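Local atomic coordinates of nitrogenase molybdenum-iron protein beta chain (Clostridium pasteurianum, PDB entry 4WES), a protein that forms, with the alpha chain, the molybdenum-iron component of nitrogenase, which reduces dinitrogen to ammonium, and shares an [8Fe-7S] cluster with that chain. Residues A20-C23 with Q24-A28; T105-S108 with E109-D113; Q155-V158 with N159-E163; I325-S328 with K329-E333. All coordinates share one frame; numbering follows the deposited sequence. Where two conformers were deposited one is given.

Contacts 1 and 2 both touch the Fe(8)-S(7) cluster. Each gives it one cysteine beside the start of a helix, helix 24-33 in contact 1 and helix 106-111 in contact 2. Their centres are about 16 Å apart. Contact 1 is wholly buried, and a water carries its polar link. Contact 2 is partly buried and runs to an exposed glycine, with direct capping bonds at both helix ends. Contacts 3 and 4 lie away from the cluster and iron sites and are mostly buried, though N159 is exposed and K329 partly so. Contact 3, in the C-terminal part of helix 146-161, packs two amides together; contact 4, in a beta-alpha-beta unit, combines apolar packing with an ion pair.

Contact 1: A20-C23 with Q24-A28; sequences AKTC and QPVGA. With CLF (Fe(8)-S(7) cluster), chain H.
C23 and P25 meet beside the Fe(8)-S(7) cluster, where the chain turns from a loop into helix 24-33. Q24 comes first. Its CB lies 3.8 Å from C23 C, but its amide is used outside this turn: OE1 accepts from N152 and NE2 donates to V143 O. P25 follows. Its CD sits 3.7 Å from C23 SG, and its CG lies 3.7 Å from sulfur S3B of the cluster. The proline ring thus touches both the thiolate ligand and the inorganic core. C23 SG is placed between its own backbone N and carbonyl carbon (chi1 55°). From there C23 SG binds iron FE7 of the cluster at 2.3 Å. V26 has two links back to the loop. Its CG1 meets T22 CG2 at 3.9 Å, the two side chains crossing at about a right angle. Its backbone N donates to a water 3.0 Å away, and that water donates to C23 O at 2.7 Å. The water thus joins C23 O to the first turn of the helix. Y82 of the alpha chain packs on both T22 and V26. This loop-to-helix turn supplies one cysteine ligand of the [8Fe-7S] site, which the alpha and beta chains share.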
loop_
_atom_site.group_PDB
_atom_site.type_symbol
_atom_site.label_atom_id
_atom_site.label_comp_id
_atom_site.label_asym_id
_atom_site.label_seq_id
_atom_site.Cartn_x
_atom_site.Cartn_y
_atom_site.Cartn_z
ATOM N N ALA B 20 -1.774 18.480 16.640
ATOM C CA ALA B 20 -1.320 18.423 15.255
ATOM C C ALA B 20 -0.036 19.260 15.069
ATOM O O ALA B 20 0.123 19.977 14.075
ATOM C CB ALA B 20 -2.419 18.841 14.314
ATOM N N LYS B 21 0.876 19.117 16.023
ATOM C CA LYS B 21 2.179 19.776 16.013
ATOM C C LYS B 21 2.987 19.174 17.145
ATOM O O LYS B 21 2.424 18.539 18.060
ATOM C CB LYS B 21 2.060 21.294 16.268
ATOM C CG LYS B 21 1.402 21.651 17.599
ATOM C CD LYS B 21 1.676 23.062 18.070
ATOM C CE LYS B 21 0.948 23.326 19.386
ATOM N NZ LYS B 21 1.238 24.665 19.953
ATOM N N THR B 22 4.301 19.419 17.122
ATOM C CA THR B 22 5.094 19.287 18.321
ATOM C C THR B 22 5.942 20.577 18.482
ATOM O O THR B 22 5.658 21.553 17.801
ATOM C CB THR B 22 5.904 17.978 18.339
ATOM O OG1 THR B 22 6.462 17.854 19.643
ATOM C CG2 THR B 22 6.957 17.883 17.260
ATOM N N CYS B 23 6.861 20.591 19.435
ATOM C CA CYS B 23 7.555 21.845 19.757
ATOM C C CYS B 23 8.758 22.112 18.874
ATOM O O CYS B 23 9.328 21.233 18.211
ATOM C CB CYS B 23 7.946 21.897 21.236
ATOM S SG CYS B 23 8.932 20.509 21.861
ATOM N N GLN B 24 9.215 23.363 18.909
ATOM C CA GLN B 24 10.321 23.834 18.063
ATOM C C GLN B 24 11.574 22.948 18.019
ATOM O O GLN B 24 12.101 22.761 16.909
ATOM C CB GLN B 24 10.811 25.243 18.473
ATOM C CG GLN B 24 9.821 26.351 18.212
ATOM C CD GLN B 24 10.505 27.682 17.929
ATOM O OE1 GLN B 24 11.672 27.736 17.513
ATOM N NE2 GLN B 24 9.747 28.750 18.077
ATOM N N PRO B 25 12.122 22.496 19.158
ATOM C CA PRO B 25 13.504 22.003 19.084
ATOM C C PRO B 25 13.763 20.855 18.124
ATOM O O PRO B 25 14.829 20.839 17.502
ATOM C CB PRO B 25 13.832 21.681 20.535
ATOM C CG PRO B 25 12.974 22.677 21.326
ATOM C CD PRO B 25 11.677 22.662 20.571
ATOM N N VAL B 26 12.859 19.879 17.999
ATOM C CA VAL B 26 13.161 18.792 17.063
ATOM C C VAL B 26 13.313 19.325 15.630
ATOM O O VAL B 26 14.055 18.731 14.837
ATOM C CB VAL B 26 12.149 17.634 17.124
ATOM C CG1 VAL B 26 10.799 17.981 16.500
ATOM C CG2 VAL B 26 12.737 16.382 16.491
ATOM N N GLY B 27 12.594 20.382 15.282
ATOM C CA GLY B 27 12.771 20.963 13.955
ATOM C C GLY B 27 14.158 21.532 13.755
ATOM O O GLY B 27 14.724 21.422 12.677
ATOM N N ALA B 28 14.678 22.185 14.776
ATOM C CA ALA B 28 16.051 22.686 14.747
ATOM C C ALA B 28 17.058 21.543 14.722
ATOM O O ALA B 28 18.105 21.648 14.042
ATOM C CB ALA B 28 16.304 23.598 15.949
HETATM FE FE1 CLF H . 11.472 19.923 30.388
HETATM FE FE2 CLF H . 11.960 18.675 28.280
HETATM FE FE3 CLF H . 11.201 17.154 30.459
HETATM FE FE4 CLF H . 9.474 18.776 29.138
HETATM S S1 CLF H . 10.579 20.733 28.330
HETATM S S2A CLF H . 13.177 18.341 30.195
HETATM S S4A CLF H . 10.478 16.907 28.307
HETATM S S3A CLF H . 9.769 18.720 31.433
HETATM FE FE5 CLF H . 8.040 19.778 26.166
HETATM FE FE6 CLF H . 9.581 23.029 25.802
HETATM FE FE7 CLF H . 9.466 20.874 24.098
HETATM FE FE8 CLF H . 11.207 20.356 26.083
HETATM S S2B CLF H . 7.724 21.785 25.291
HETATM S S3B CLF H . 11.353 22.105 24.637
HETATM S S4B CLF H . 9.807 18.809 25.074
HETATM O O HOH W 1 10.372 19.046 19.458
#

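Contact 2: T105-S108 with E109-D113; sequences TCLS and ETLGD. With CLF (Fe(8)-S(7) cluster), chain H.
T110 reaches back to C106, one of the residues that bind the Fe(8)-S(7) cluster. T110 CB lies 3.2 Å from C106 O. OG1 goes further and donates to that oxygen at 2.7 Å. It can do so because OG1 stands beside its own backbone N, opposite the carbonyl carbon (chi1 -65°). T110 N donates to C106 O as well. The two donors come from opposite faces of the carbonyl plane, so C106 O is gripped twice. The side chain of C106 turns the other way. Its SG binds iron FE6 at 2.4 Å, and S141 OG also binds iron of the cluster, probably the same FE6. Helix 106-111 is closed by a motif at each end. At its start T105 and S108 form a capping box, with T105 N donating to S108 OG in the conformer given. T105 is the N-cap, and its OG1 accepts from L107 N at 3.1 Å. S108 OG is also bonded to H43 O. At the far end G112 has positive phi, in a Schellman motif, and D113 N donates to S108 O at 3.1 Å. L107 and L111 lie side by side and point the same way, with their CD1 atoms 3.9 Å apart. L149 of the alpha chain packs on both leucines.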
loop_
_atom_site.group_PDB
_atom_site.type_symbol
_atom_site.label_atom_id
_atom_site.label_comp_id
_atom_site.label_asym_id
_atom_site.label_seq_id
_atom_site.Cartn_x
_atom_site.Cartn_y
_atom_site.Cartn_z
ATOM N N THR B 105 15.557 25.420 24.600
ATOM C CA THR B 105 14.298 24.832 25.026
ATOM C C THR B 105 13.459 25.849 25.757
ATOM O O THR B 105 13.923 26.936 26.052
ATOM C CB THR B 105 14.490 23.600 25.940
ATOM O OG1 THR B 105 14.900 24.008 27.243
ATOM C CG2 THR B 105 15.497 22.595 25.364
ATOM N N CYS B 106 12.221 25.477 26.105
ATOM C CA CYS B 106 11.443 26.386 26.940
ATOM C C CYS B 106 12.147 26.737 28.249
ATOM O O CYS B 106 11.923 27.827 28.772
ATOM C CB CYS B 106 10.093 25.769 27.264
ATOM S SG CYS B 106 10.121 24.055 27.866
ATOM N N LEU B 107 12.988 25.844 28.780
ATOM C CA LEU B 107 13.672 26.128 30.040
ATOM C C LEU B 107 14.687 27.252 29.858
ATOM O O LEU B 107 14.656 28.258 30.585
ATOM C CB LEU B 107 14.398 24.886 30.526
ATOM C CG LEU B 107 15.159 25.024 31.834
ATOM C CD1 LEU B 107 14.323 25.632 32.960
ATOM C CD2 LEU B 107 15.756 23.705 32.263
ATOM N N SER B 108 15.608 27.093 28.905
ATOM C CA SER B 108 16.628 28.117 28.744
ATOM C C SER B 108 16.032 29.433 28.241
ATOM O O SER B 108 16.555 30.504 28.582
ATOM C CB SER B 108 17.759 27.595 27.872
ATOM O OG SER B 108 17.277 26.946 26.703
ATOM N N GLU B 109 14.968 29.386 27.450
ATOM C CA GLU B 109 14.315 30.592 26.992
ATOM C C GLU B 109 13.574 31.293 28.154
ATOM O O GLU B 109 13.623 32.526 28.278
ATOM C CB GLU B 109 13.391 30.286 25.830
ATOM C CG GLU B 109 14.150 29.851 24.563
ATOM C CD GLU B 109 15.011 30.952 23.967
ATOM O OE1 GLU B 109 14.627 32.120 24.083
ATOM O OE2 GLU B 109 16.083 30.643 23.431
ATOM N N THR B 110 12.907 30.527 29.018
ATOM C CA THR B 110 12.227 31.125 30.178
ATOM C C THR B 110 13.275 31.819 31.077
ATOM O O THR B 110 13.029 32.900 31.617
ATOM C CB THR B 110 11.413 30.085 30.961
ATOM O OG1 THR B 110 10.360 29.600 30.134
ATOM C CG2 THR B 110 10.829 30.695 32.209
ATOM N N LEU B 111 14.432 31.181 31.210
ATOM C CA LEU B 111 15.535 31.730 32.013
ATOM C C LEU B 111 16.264 32.892 31.378
ATOM O O LEU B 111 17.024 33.583 32.077
ATOM C CB LEU B 111 16.554 30.628 32.327
ATOM C CG LEU B 111 16.078 29.558 33.311
ATOM C CD1 LEU B 111 17.035 28.372 33.328
ATOM C CD2 LEU B 111 15.921 30.101 34.713
ATOM N N GLY B 112 16.077 33.101 30.074
ATOM C CA GLY B 112 16.754 34.177 29.364
ATOM C C GLY B 112 18.221 33.932 29.175
ATOM O O GLY B 112 19.001 34.881 29.120
ATOM N N ASP B 113 18.654 32.687 29.046
ATOM C CA ASP B 113 20.076 32.418 28.806
ATOM C C ASP B 113 20.572 33.178 27.587
ATOM O O ASP B 113 19.882 33.309 26.581
ATOM C CB ASP B 113 20.337 30.925 28.585
ATOM C CG ASP B 113 20.625 30.157 29.857
ATOM O OD1 ASP B 113 20.239 30.596 30.954
ATOM O OD2 ASP B 113 21.239 29.078 29.756
HETATM FE FE1 CLF H . 11.472 19.923 30.388
HETATM FE FE2 CLF H . 11.960 18.675 28.280
HETATM FE FE3 CLF H . 11.201 17.154 30.459
HETATM FE FE4 CLF H . 9.474 18.776 29.138
HETATM S S1 CLF H . 10.579 20.733 28.330
HETATM S S2A CLF H . 13.177 18.341 30.195
HETATM S S4A CLF H . 10.478 16.907 28.307
HETATM S S3A CLF H . 9.769 18.720 31.433
HETATM FE FE5 CLF H . 8.040 19.778 26.166
HETATM FE FE6 CLF H . 9.581 23.029 25.802
HETATM FE FE7 CLF H . 9.466 20.874 24.098
HETATM FE FE8 CLF H . 11.207 20.356 26.083
HETATM S S2B CLF H . 7.724 21.785 25.291
HETATM S S3B CLF H . 11.353 22.105 24.637
HETATM S S4B CLF H . 9.807 18.809 25.074
#

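Contact 3: Q155-V158 with N159-E163; sequences QGIV and NYLSE
Q155 meets N159 one turn on because their first torsions lean the two side chains together. Q155 CG is anti to its own N (chi1 -176°), while N159 CG lies opposite its carbonyl carbon (chi1 -78°). The side chains cross at a slant, with the amide planes 32° apart. N159 ND2 packs 3.8 Å from Q155 CG. T252 of helix 243-257 touches N159 and takes a weak hydrogen bond from Q155 NE2. This is the C-terminal part of helix 146-161. N159 N, Y160 N and L161 N bond in turn to the carbonyls of Q155, G156 and I157, as in an alpha-helix. The next bond is longer, with S162 N 3.3 Å from V158 O. K256 also donates to V158 O and to the carbonyls of N159 and S162, so three backbone oxygens share one ammonium group. The Y160 ring has G156 O at its edge, in plane, with Y160 CD1 3.4 Å away. Its hydroxyl is bonded to H136. S162 OG packs 3.4 Å from V158 CA and is hydrogen-bonded to T232. On the buried side, I157 CG2 and L161 CD1 are 4.3 Å apart, and L229 touches both residues.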
loop_
_atom_site.group_PDB
_atom_site.type_symbol
_atom_site.label_atom_id
_atom_site.label_comp_id
_atom_site.label_asym_id
_atom_site.label_seq_id
_atom_site.Cartn_x
_atom_site.Cartn_y
_atom_site.Cartn_z
ATOM N N GLN B 155 17.738 30.173 9.907
ATOM C CA GLN B 155 18.187 31.506 10.197
ATOM C C GLN B 155 19.527 31.537 10.919
ATOM O O GLN B 155 20.422 32.356 10.579
ATOM C CB GLN B 155 17.140 32.276 11.008
ATOM C CG GLN B 155 17.587 33.710 11.232
ATOM C CD GLN B 155 16.763 34.427 12.232
ATOM O OE1 GLN B 155 16.543 33.938 13.337
ATOM N NE2 GLN B 155 16.264 35.592 11.843
ATOM N N GLY B 156 19.713 30.665 11.905
ATOM C CA GLY B 156 21.006 30.611 12.607
ATOM C C GLY B 156 22.172 30.259 11.715
ATOM O O GLY B 156 23.258 30.827 11.829
ATOM N N ILE B 157 21.957 29.323 10.808
ATOM C CA ILE B 157 22.961 28.983 9.805
ATOM C C ILE B 157 23.351 30.212 8.991
ATOM O O ILE B 157 24.544 30.532 8.825
ATOM C CB ILE B 157 22.437 27.868 8.867
ATOM C CG1 ILE B 157 22.265 26.546 9.604
ATOM C CG2 ILE B 157 23.344 27.718 7.657
ATOM C CD1 ILE B 157 21.473 25.496 8.842
ATOM N N VAL B 158 22.350 30.953 8.512
ATOM C CA VAL B 158 22.629 32.176 7.743
ATOM C C VAL B 158 23.376 33.200 8.591
ATOM O O VAL B 158 24.386 33.782 8.165
ATOM C CB VAL B 158 21.339 32.804 7.188
ATOM C CG1 VAL B 158 21.642 34.133 6.507
ATOM C CG2 VAL B 158 20.634 31.890 6.191
ATOM N N ASN B 159 22.879 33.434 9.798
ATOM C CA ASN B 159 23.459 34.441 10.686
ATOM C C ASN B 159 24.944 34.204 10.910
ATOM O O ASN B 159 25.740 35.141 10.854
ATOM C CB ASN B 159 22.823 34.411 12.064
ATOM C CG ASN B 159 21.451 35.071 12.139
ATOM O OD1 ASN B 159 21.053 35.867 11.293
ATOM N ND2 ASN B 159 20.713 34.720 13.194
ATOM N N TYR B 160 25.343 32.959 11.150
ATOM C CA TYR B 160 26.737 32.653 11.451
ATOM C C TYR B 160 27.610 32.384 10.260
ATOM O O TYR B 160 28.791 32.710 10.323
ATOM C CB TYR B 160 26.807 31.418 12.360
ATOM C CG TYR B 160 26.568 31.694 13.837
ATOM C CD1 TYR B 160 25.284 31.765 14.367
ATOM C CD2 TYR B 160 27.628 31.898 14.707
ATOM C CE1 TYR B 160 25.075 32.005 15.713
ATOM C CE2 TYR B 160 27.441 32.125 16.053
ATOM C CZ TYR B 160 26.150 32.178 16.564
ATOM O OH TYR B 160 25.991 32.384 17.909
ATOM N N LEU B 161 27.059 31.783 9.195
ATOM C CA LEU B 161 27.910 31.253 8.135
ATOM C C LEU B 161 27.888 32.004 6.797
ATOM O O LEU B 161 28.925 32.159 6.160
ATOM C CB LEU B 161 27.596 29.777 7.913
ATOM C CG LEU B 161 27.768 28.905 9.135
ATOM C CD1 LEU B 161 27.443 27.472 8.777
ATOM C CD2 LEU B 161 29.144 29.009 9.786
ATOM N N SER B 162 26.708 32.411 6.334
ATOM C CA SER B 162 26.620 32.910 4.962
ATOM C C SER B 162 27.467 34.166 4.782
ATOM O O SER B 162 27.372 35.088 5.588
ATOM C CB SER B 162 25.190 33.262 4.611
ATOM O OG SER B 162 24.326 32.129 4.761
ATOM N N GLU B 163 28.236 34.210 3.705
ATOM C CA GLU B 163 29.064 35.409 3.444
ATOM C C GLU B 163 29.171 35.697 1.965
ATOM O O GLU B 163 29.410 34.772 1.156
ATOM C CB GLU B 163 30.451 35.290 4.065
ATOM C CG GLU B 163 31.359 36.458 3.681
ATOM C CD GLU B 163 32.678 36.511 4.434
ATOM O OE1 GLU B 163 33.034 35.516 5.100
ATOM O OE2 GLU B 163 33.364 37.556 4.344
#

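Contact 4: I325-S328 with K329-E333; sequences IALS and KFIIE
L327 meets F330 and I331 on helix 321-333, the helix of a beta-alpha-beta unit between strands 314-318 and 337-343. Four backbone carbonyls of 325-328 are satisfied in regular alpha-helical order. I325 O accepts from K329 N at 3.2 Å, and A326 O from F330 N at 3.0 Å. L327 O takes I331 N at 2.8 Å, the shortest of the four, and S328 O takes I332 N at 3.1 Å. The next bond, E333 N to K329 O, continues the series. S328 also has a polar side chain in a buried place. Its OG stands beside its own N (chi1 -67°) and is satisfied one turn back by I324 O. I331 CG1 is 3.3 Å from L327 O, and I332 CG1 is 3.5 Å from S328 O. L327 reaches its neighbours with its branched end. Its CD1 lies at the edge of the F330 ring, near the ring plane, and CG is loosely placed against I331 CG1. L317 of strand 314-318 packs on L327, and V315 of the same strand packs on I331. The charged pair is K329 and E333. K329 bends at chi2 and chi4, which carries its ammonium forward along the helix, to E333 one turn on. The carboxylate has several partners: OE1 accepts from V270 N, and OE2 is hydrogen-bonded to S271 OG. K329 NZ also has a weak hydrogen bond with S271 OG. K329 NZ makes its salt bridge to E333 OE2 at 3.1 Å, arriving from above the carboxylate plane, 37° out of it.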
loop_
_atom_site.group_PDB
_atom_site.type_symbol
_atom_site.label_atom_id
_atom_site.label_comp_id
_atom_site.label_asym_id
_atom_site.label_seq_id
_atom_site.Cartn_x
_atom_site.Cartn_y
_atom_site.Cartn_z
ATOM N N ILE B 325 -0.868 22.941 2.688
ATOM C CA ILE B 325 -1.335 23.853 1.669
ATOM C C ILE B 325 -1.187 23.227 0.285
ATOM O O ILE B 325 -2.102 23.234 -0.518
ATOM C CB ILE B 325 -0.587 25.199 1.761
ATOM C CG1 ILE B 325 -1.030 25.979 3.016
ATOM C CG2 ILE B 325 -0.796 26.050 0.499
ATOM C CD1 ILE B 325 -0.068 27.082 3.382
ATOM N N ALA B 326 0.028 22.737 -0.010
ATOM C CA ALA B 326 0.271 22.196 -1.344
ATOM C C ALA B 326 -0.526 20.896 -1.596
ATOM O O ALA B 326 -1.080 20.706 -2.688
ATOM C CB ALA B 326 1.751 21.970 -1.529
ATOM N N LEU B 327 -0.606 20.018 -0.584
ATOM C CA LEU B 327 -1.378 18.786 -0.755
ATOM C C LEU B 327 -2.846 19.111 -0.954
ATOM O O LEU B 327 -3.516 18.432 -1.744
ATOM C CB LEU B 327 -1.155 17.841 0.417
ATOM C CG LEU B 327 -1.934 16.533 0.359
ATOM C CD1 LEU B 327 -1.564 15.749 -0.884
ATOM C CD2 LEU B 327 -1.671 15.726 1.618
ATOM N N SER B 328 -3.375 20.091 -0.229
ATOM C CA SER B 328 -4.772 20.464 -0.430
ATOM C C SER B 328 -5.044 20.916 -1.843
ATOM O O SER B 328 -6.063 20.575 -2.454
ATOM C CB SER B 328 -5.170 21.558 0.569
ATOM O OG SER B 328 -5.182 21.067 1.906
ATOM N N LYS B 329 -4.114 21.700 -2.405
ATOM C CA LYS B 329 -4.248 22.087 -3.814
ATOM C C LYS B 329 -4.257 20.842 -4.704
ATOM O O LYS B 329 -5.042 20.752 -5.632
ATOM C CB LYS B 329 -3.099 23.058 -4.196
ATOM C CG LYS B 329 -3.143 23.520 -5.642
ATOM C CD LYS B 329 -4.366 24.355 -5.967
ATOM C CE LYS B 329 -4.166 25.174 -7.276
ATOM N NZ LYS B 329 -4.380 24.274 -8.396
ATOM N N PHE B 330 -3.359 19.897 -4.429
ATOM C CA PHE B 330 -3.294 18.682 -5.255
ATOM C C PHE B 330 -4.596 17.886 -5.146
ATOM O O PHE B 330 -5.084 17.353 -6.149
ATOM C CB PHE B 330 -2.084 17.861 -4.864
ATOM C CG PHE B 330 -1.816 16.668 -5.757
ATOM C CD1 PHE B 330 -2.037 16.712 -7.119
ATOM C CD2 PHE B 330 -1.263 15.519 -5.239
ATOM C CE1 PHE B 330 -1.729 15.639 -7.928
ATOM C CE2 PHE B 330 -0.955 14.431 -6.043
ATOM C CZ PHE B 330 -1.183 14.496 -7.403
ATOM N N ILE B 331 -5.164 17.800 -3.947
ATOM C CA ILE B 331 -6.457 17.130 -3.791
ATOM C C ILE B 331 -7.527 17.762 -4.716
ATOM O O ILE B 331 -8.268 17.056 -5.389
ATOM C CB ILE B 331 -6.870 17.151 -2.299
ATOM C CG1 ILE B 331 -5.960 16.276 -1.463
ATOM C CG2 ILE B 331 -8.339 16.791 -2.129
ATOM C CD1 ILE B 331 -5.876 14.830 -1.825
ATOM N N ILE B 332 -7.572 19.099 -4.742
ATOM C CA ILE B 332 -8.455 19.789 -5.649
ATOM C C ILE B 332 -8.146 19.451 -7.110
ATOM O O ILE B 332 -9.046 19.175 -7.925
ATOM C CB ILE B 332 -8.436 21.302 -5.396
ATOM C CG1 ILE B 332 -9.001 21.609 -3.995
ATOM C CG2 ILE B 332 -9.224 22.049 -6.457
ATOM C CD1 ILE B 332 -8.820 23.050 -3.577
ATOM N N GLU B 333 -6.852 19.441 -7.464
ATOM C CA GLU B 333 -6.433 19.099 -8.826
ATOM C C GLU B 333 -6.850 17.700 -9.245
ATOM O O GLU B 333 -7.070 17.461 -10.422
ATOM C CB GLU B 333 -4.923 19.267 -8.946
ATOM C CG GLU B 333 -4.454 20.708 -8.826
ATOM C CD GLU B 333 -2.958 20.901 -8.733
ATOM O OE1 GLU B 333 -2.255 20.011 -8.232
ATOM O OE2 GLU B 333 -2.503 21.975 -9.154
#